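Local coordinates for protein amine Dehydrogenase (PDB 1JMX) that probably carries electrons through its two covalently bound haems as the dihaem cytochrome c subunit of a quinohemoprotein amine dehydrogenase, at residues V78-M82 against Y236-G240; H104-R108 against N490-P494. All coordinates share one frame. Numbering follows the deposited sequence.

Overall arrangement
From the N terminus the chain first builds the haem-binding part, where the loop holding 78-82 and, shortly after, 104-108, which leads into helix 107-110, lie side by side. It then runs through the eight-stranded antiparallel barrel, where contact 1 closes a loop by bringing 236-240 back to 78-82. Two further beta-rich parts follow before the C terminus returns to 104-108 in contact 2, so the two closures cross rather than nest. Their centres are 13 Å apart and they touch: Met82 CG lies 3.8 Å from Leu493 CD2, and Ala81 CB 3.8 Å from Ala107 CB. Together they tie barrel and chain end to the haem-binding part.

Contact 1. Residues V78-M82 against Y236-G240; sequences VRYAM and YEWRG
A salt-bridge network joins a turn of the haem-binding part to a barrel strand. Residues 78-82 make a type I beta turn from Val78 to Ala81, with helical phi/psi from Arg79 to Met82; 237-240 is extended. The backbones stay well apart, the nearest CA atoms being those of Met82 and Arg239 at 10.1 Å, so long side chains must span the gap. Arg79 (chi1 m, chi2 t, chi3 p) points its CA-to-CB bond sideways, but its guanidinium reaches Glu237 end-on: NH1 donates to Glu237 OE2 and NH2 to Glu237 OE1, each at 2.9 Å. This bidentate pairing uses both carboxylate oxygens, and the m, m rotamer of Glu237 presents them to the turn. Arg239 NH1 lies 2.9 Å and Arg239 NH2 3.0 Å from Glu237 OE1, so one buried carboxylate is shared by two arginines; Arg239 NH2 is also balanced by Glu35. Met82, pointing toward the strand with chi1 m, chi2 t and chi3 m, supplies a flexible apolar arm whose SD packs 3.4 Å from Arg239 NH2, near the guanidinium plane, and 3.8 Å from Glu237 OE2. Tyr236 adds its CE1, 3.8 Å from Arg79 NH1, while its hydroxyl bonds to Leu70 O. Tyr236 and Glu237 form a classic beta bulge opposite Tyr233, where strand 237-244 begins. That strand lies between 223-233 and 247-256 in the barrel; Arg79 and Met82 also touch Ala254 and Val252 of the latter, while Val78 and Ala81 pack on helix 107-110.

Contact 2. Residues H104-R108 against N490-P494; sequences HSGAR and NPPLP. With HEC (heme c), chain E.
Arg108 lays its guanidinium against the chain's last residues: NH2 donates to Leu493 O at 2.9 Å and lies 4.0 Å from Pro491 CG, while NE donates to Pro494 O at 3.3 Å. Its t, t, m rotamer also brings NH1 to O1D of a haem propionate, 2.9 Å away, so one cation serves two carboxylates, propionate and C terminus. Residues 490-494 form no regular helix or strand; opposite, Ala107 and Arg108 are helical. CA atoms of Ser105 and Pro494 are 5.7 Å apart, those of Arg108 and Leu493 6.4 Å. Ser105 (chi1 p) precedes the turn leading into helix 107-110, its OG accepting a capping bond from Arg108 N at 3.3 Å. The same small hydroxyl donates to Pro494 O at 2.7 Å, and Ser105 N to Pro494 OXT at 3.0 Å, so the C-terminal carboxylate docks beside this turn. As in the CXXCH motif of c-type cytochromes, His104 follows Cys103 and binds haem iron through NE2 at 2.0 Å, opposite His126. His104 ND1 donates to Ser105 O at 2.9 Å, orienting the imidazole.

Contact 1. Residues V78-M82 against Y236-G240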
# COMPACT_ATOMS: atom_id res chain seq x y z
N VAL A 78 -10.54 -16.40 -4.43
CA VAL A 78 -10.12 -15.00 -4.45
C VAL A 78 -11.30 -14.02 -4.34
O VAL A 78 -11.15 -12.82 -4.60
CB VAL A 78 -9.20 -14.65 -5.68
CG1 VAL A 78 -7.81 -15.23 -5.47
CG2 VAL A 78 -9.78 -15.19 -6.97
N ARG A 79 -12.45 -14.52 -3.89
CA ARG A 79 -13.63 -13.69 -3.75
C ARG A 79 -13.54 -12.68 -2.60
O ARG A 79 -14.28 -11.70 -2.57
CB ARG A 79 -14.89 -14.55 -3.64
CG ARG A 79 -15.18 -15.40 -4.88
CD ARG A 79 -16.59 -15.98 -4.87
NE ARG A 79 -17.60 -14.93 -4.83
CZ ARG A 79 -18.03 -14.27 -5.90
NH1 ARG A 79 -17.55 -14.56 -7.10
NH2 ARG A 79 -18.89 -13.27 -5.77
N TYR A 80 -12.61 -12.90 -1.68
CA TYR A 80 -12.41 -12.01 -0.54
C TYR A 80 -12.06 -10.59 -0.96
O TYR A 80 -12.31 -9.64 -0.22
CB TYR A 80 -11.31 -12.54 0.40
CG TYR A 80 -9.95 -12.74 -0.24
CD1 TYR A 80 -9.58 -13.99 -0.73
CD2 TYR A 80 -9.04 -11.69 -0.37
CE1 TYR A 80 -8.35 -14.19 -1.34
CE2 TYR A 80 -7.79 -11.88 -0.98
CZ TYR A 80 -7.46 -13.14 -1.46
OH TYR A 80 -6.25 -13.35 -2.08
N ALA A 81 -11.47 -10.44 -2.15
CA ALA A 81 -11.09 -9.13 -2.69
C ALA A 81 -12.33 -8.29 -3.01
O ALA A 81 -12.39 -7.11 -2.66
CB ALA A 81 -10.20 -9.30 -3.93
N MET A 82 -13.30 -8.90 -3.68
CA MET A 82 -14.55 -8.22 -4.04
C MET A 82 -15.39 -8.01 -2.78
O MET A 82 -16.14 -7.04 -2.68
CB MET A 82 -15.35 -9.04 -5.05
CG MET A 82 -14.69 -9.22 -6.41
SD MET A 82 -15.63 -10.28 -7.53
CE MET A 82 -15.12 -11.88 -6.94
N TYR A 236 -24.54 -14.26 -12.17
CA TYR A 236 -24.33 -14.71 -10.80
C TYR A 236 -23.75 -13.66 -9.86
O TYR A 236 -23.98 -13.72 -8.66
CB TYR A 236 -23.47 -15.99 -10.75
CG TYR A 236 -21.98 -15.78 -10.95
CD1 TYR A 236 -21.09 -15.88 -9.88
CD2 TYR A 236 -21.46 -15.49 -12.22
CE1 TYR A 236 -19.72 -15.70 -10.06
CE2 TYR A 236 -20.10 -15.31 -12.41
CZ TYR A 236 -19.24 -15.42 -11.33
OH TYR A 236 -17.89 -15.28 -11.53
N GLU A 237 -23.02 -12.68 -10.41
CA GLU A 237 -22.41 -11.62 -9.61
C GLU A 237 -23.40 -10.57 -9.13
O GLU A 237 -23.65 -9.56 -9.80
CB GLU A 237 -21.24 -10.98 -10.34
CG GLU A 237 -20.00 -11.86 -10.46
CD GLU A 237 -19.24 -12.05 -9.15
OE1 GLU A 237 -19.73 -11.65 -8.07
OE2 GLU A 237 -18.12 -12.60 -9.20
N TRP A 238 -23.93 -10.81 -7.94
CA TRP A 238 -24.90 -9.94 -7.30
C TRP A 238 -24.26 -8.77 -6.57
O TRP A 238 -23.43 -8.95 -5.68
CB TRP A 238 -25.74 -10.78 -6.33
CG TRP A 238 -26.69 -10.01 -5.47
CD1 TRP A 238 -26.40 -9.35 -4.31
CD2 TRP A 238 -28.10 -9.90 -5.66
NE1 TRP A 238 -27.55 -8.84 -3.77
CE2 TRP A 238 -28.61 -9.16 -4.57
CE3 TRP A 238 -28.99 -10.35 -6.65
CZ2 TRP A 238 -29.97 -8.86 -4.43
CZ3 TRP A 238 -30.34 -10.06 -6.51
CH2 TRP A 238 -30.82 -9.32 -5.41
N ARG A 239 -24.68 -7.56 -6.93
CA ARG A 239 -24.18 -6.34 -6.30
C ARG A 239 -25.37 -5.54 -5.84
O ARG A 239 -26.19 -5.12 -6.65
CB ARG A 239 -23.34 -5.52 -7.29
CG ARG A 239 -22.07 -6.19 -7.71
CD ARG A 239 -21.14 -6.40 -6.53
NE ARG A 239 -19.92 -7.08 -6.95
CZ ARG A 239 -19.85 -8.38 -7.22
NH1 ARG A 239 -20.92 -9.15 -7.09
NH2 ARG A 239 -18.72 -8.90 -7.65
N GLY A 240 -25.48 -5.31 -4.54
CA GLY A 240 -26.61 -4.56 -4.04
C GLY A 240 -26.29 -3.52 -3.01
O GLY A 240 -25.17 -3.46 -2.49

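Contact 2. Residues H104-R108 against N490-P494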
# COMPACT_ATOMS: atom_id res chain seq x y z
N HIS A 104 -0.28 -4.06 -4.48
CA HIS A 104 -1.69 -4.34 -4.28
C HIS A 104 -1.76 -5.85 -4.05
O HIS A 104 -0.75 -6.54 -4.09
CB HIS A 104 -2.53 -3.92 -5.50
CG HIS A 104 -1.98 -4.38 -6.82
ND1 HIS A 104 -1.99 -5.70 -7.22
CD2 HIS A 104 -1.42 -3.69 -7.84
CE1 HIS A 104 -1.46 -5.80 -8.42
NE2 HIS A 104 -1.10 -4.59 -8.82
N SER A 105 -2.96 -6.37 -3.83
CA SER A 105 -3.15 -7.79 -3.58
C SER A 105 -2.86 -8.65 -4.80
O SER A 105 -2.90 -8.17 -5.93
CB SER A 105 -4.59 -8.05 -3.13
OG SER A 105 -5.50 -7.88 -4.20
N GLY A 106 -2.54 -9.92 -4.56
CA GLY A 106 -2.31 -10.85 -5.64
C GLY A 106 -3.65 -11.30 -6.20
O GLY A 106 -3.72 -11.86 -7.29
N ALA A 107 -4.73 -11.06 -5.44
CA ALA A 107 -6.08 -11.42 -5.85
C ALA A 107 -6.55 -10.56 -7.02
O ALA A 107 -7.35 -11.00 -7.84
CB ALA A 107 -7.05 -11.30 -4.69
N ARG A 108 -6.07 -9.31 -7.07
CA ARG A 108 -6.41 -8.37 -8.13
C ARG A 108 -5.93 -8.94 -9.48
O ARG A 108 -6.55 -8.73 -10.51
CB ARG A 108 -5.75 -7.02 -7.86
CG ARG A 108 -6.00 -5.97 -8.93
CD ARG A 108 -5.21 -4.70 -8.70
NE ARG A 108 -5.70 -3.94 -7.56
CZ ARG A 108 -5.30 -2.71 -7.25
NH1 ARG A 108 -4.40 -2.10 -8.00
NH2 ARG A 108 -5.78 -2.10 -6.18
N ASN A 490 -7.89 4.06 -2.76
CA ASN A 490 -8.68 2.90 -2.36
C ASN A 490 -9.68 2.47 -3.42
O ASN A 490 -10.86 2.77 -3.32
CB ASN A 490 -9.43 3.21 -1.06
CG ASN A 490 -8.90 2.43 0.13
OD1 ASN A 490 -8.52 3.02 1.15
ND2 ASN A 490 -8.91 1.09 0.03
N PRO A 491 -9.21 1.77 -4.45
CA PRO A 491 -10.05 1.28 -5.55
C PRO A 491 -10.96 0.16 -5.03
O PRO A 491 -10.77 -0.33 -3.90
CB PRO A 491 -9.02 0.72 -6.53
CG PRO A 491 -7.74 1.38 -6.14
CD PRO A 491 -7.80 1.38 -4.67
N PRO A 492 -11.96 -0.27 -5.84
CA PRO A 492 -12.94 -1.32 -5.54
C PRO A 492 -12.31 -2.66 -5.14
O PRO A 492 -12.88 -3.43 -4.37
CB PRO A 492 -13.69 -1.45 -6.85
CG PRO A 492 -13.72 -0.05 -7.33
CD PRO A 492 -12.30 0.39 -7.11
N LEU A 493 -11.15 -2.94 -5.72
CA LEU A 493 -10.40 -4.16 -5.43
C LEU A 493 -9.07 -3.78 -4.78
O LEU A 493 -8.37 -2.88 -5.24
CB LEU A 493 -10.16 -4.96 -6.72
CG LEU A 493 -11.40 -5.55 -7.41
CD1 LEU A 493 -11.00 -6.31 -8.66
CD2 LEU A 493 -12.12 -6.47 -6.45
N PRO A 494 -8.72 -4.44 -3.66
CA PRO A 494 -7.47 -4.18 -2.95
C PRO A 494 -6.24 -4.68 -3.71
O PRO A 494 -6.39 -5.40 -4.72
CB PRO A 494 -7.67 -4.92 -1.64
CG PRO A 494 -8.51 -6.09 -2.04
CD PRO A 494 -9.53 -5.46 -2.96
OXT PRO A 494 -5.12 -4.33 -3.29
FE HEC E . -0.36 -3.88 -10.58
CHA HEC E . -3.16 -2.20 -11.24
CHB HEC E . -1.55 -6.48 -12.36
CHC HEC E . 2.55 -5.54 -10.07
CHD HEC E . 0.84 -1.20 -8.80
NA HEC E . -2.00 -4.26 -11.56
C1A HEC E . -3.08 -3.46 -11.73
C2A HEC E . -4.11 -4.09 -12.51
C3A HEC E . -3.65 -5.30 -12.81
C4A HEC E . -2.34 -5.40 -12.23
CMA HEC E . -4.37 -6.36 -13.63
CAA HEC E . -5.42 -3.46 -12.91
CBA HEC E . -5.32 -3.29 -14.43
CGA HEC E . -6.50 -2.65 -15.11
O1A HEC E . -7.48 -2.27 -14.48
O2A HEC E . -6.44 -2.51 -16.32
NB HEC E . 0.34 -5.62 -11.09
C1B HEC E . -0.29 -6.61 -11.85
C2B HEC E . 0.52 -7.76 -12.08
C3B HEC E . 1.70 -7.49 -11.46
C4B HEC E . 1.58 -6.17 -10.82
CMB HEC E . 0.13 -9.01 -12.89
CAB HEC E . 2.89 -8.45 -11.49
CBB HEC E . 4.04 -8.05 -12.42
NC HEC E . 1.32 -3.47 -9.61
C1C HEC E . 2.43 -4.28 -9.49
C2C HEC E . 3.46 -3.66 -8.71
C3C HEC E . 2.99 -2.47 -8.34
C4C HEC E . 1.66 -2.32 -8.91
CMC HEC E . 4.81 -4.29 -8.38
CAC HEC E . 3.72 -1.57 -7.37
CBC HEC E . 4.73 -0.55 -7.87
ND HEC E . -1.01 -2.08 -10.12
C1D HEC E . -0.41 -1.08 -9.38
C2D HEC E . -1.26 0.11 -9.31
C3D HEC E . -2.39 -0.23 -10.03
C4D HEC E . -2.20 -1.55 -10.49
CMD HEC E . -0.93 1.42 -8.59
CAD HEC E . -3.66 0.55 -10.37
CBD HEC E . -3.82 1.91 -9.77
CGD HEC E . -4.62 1.85 -8.51
O1D HEC E . -4.63 0.78 -7.86
O2D HEC E . -5.24 2.88 -8.15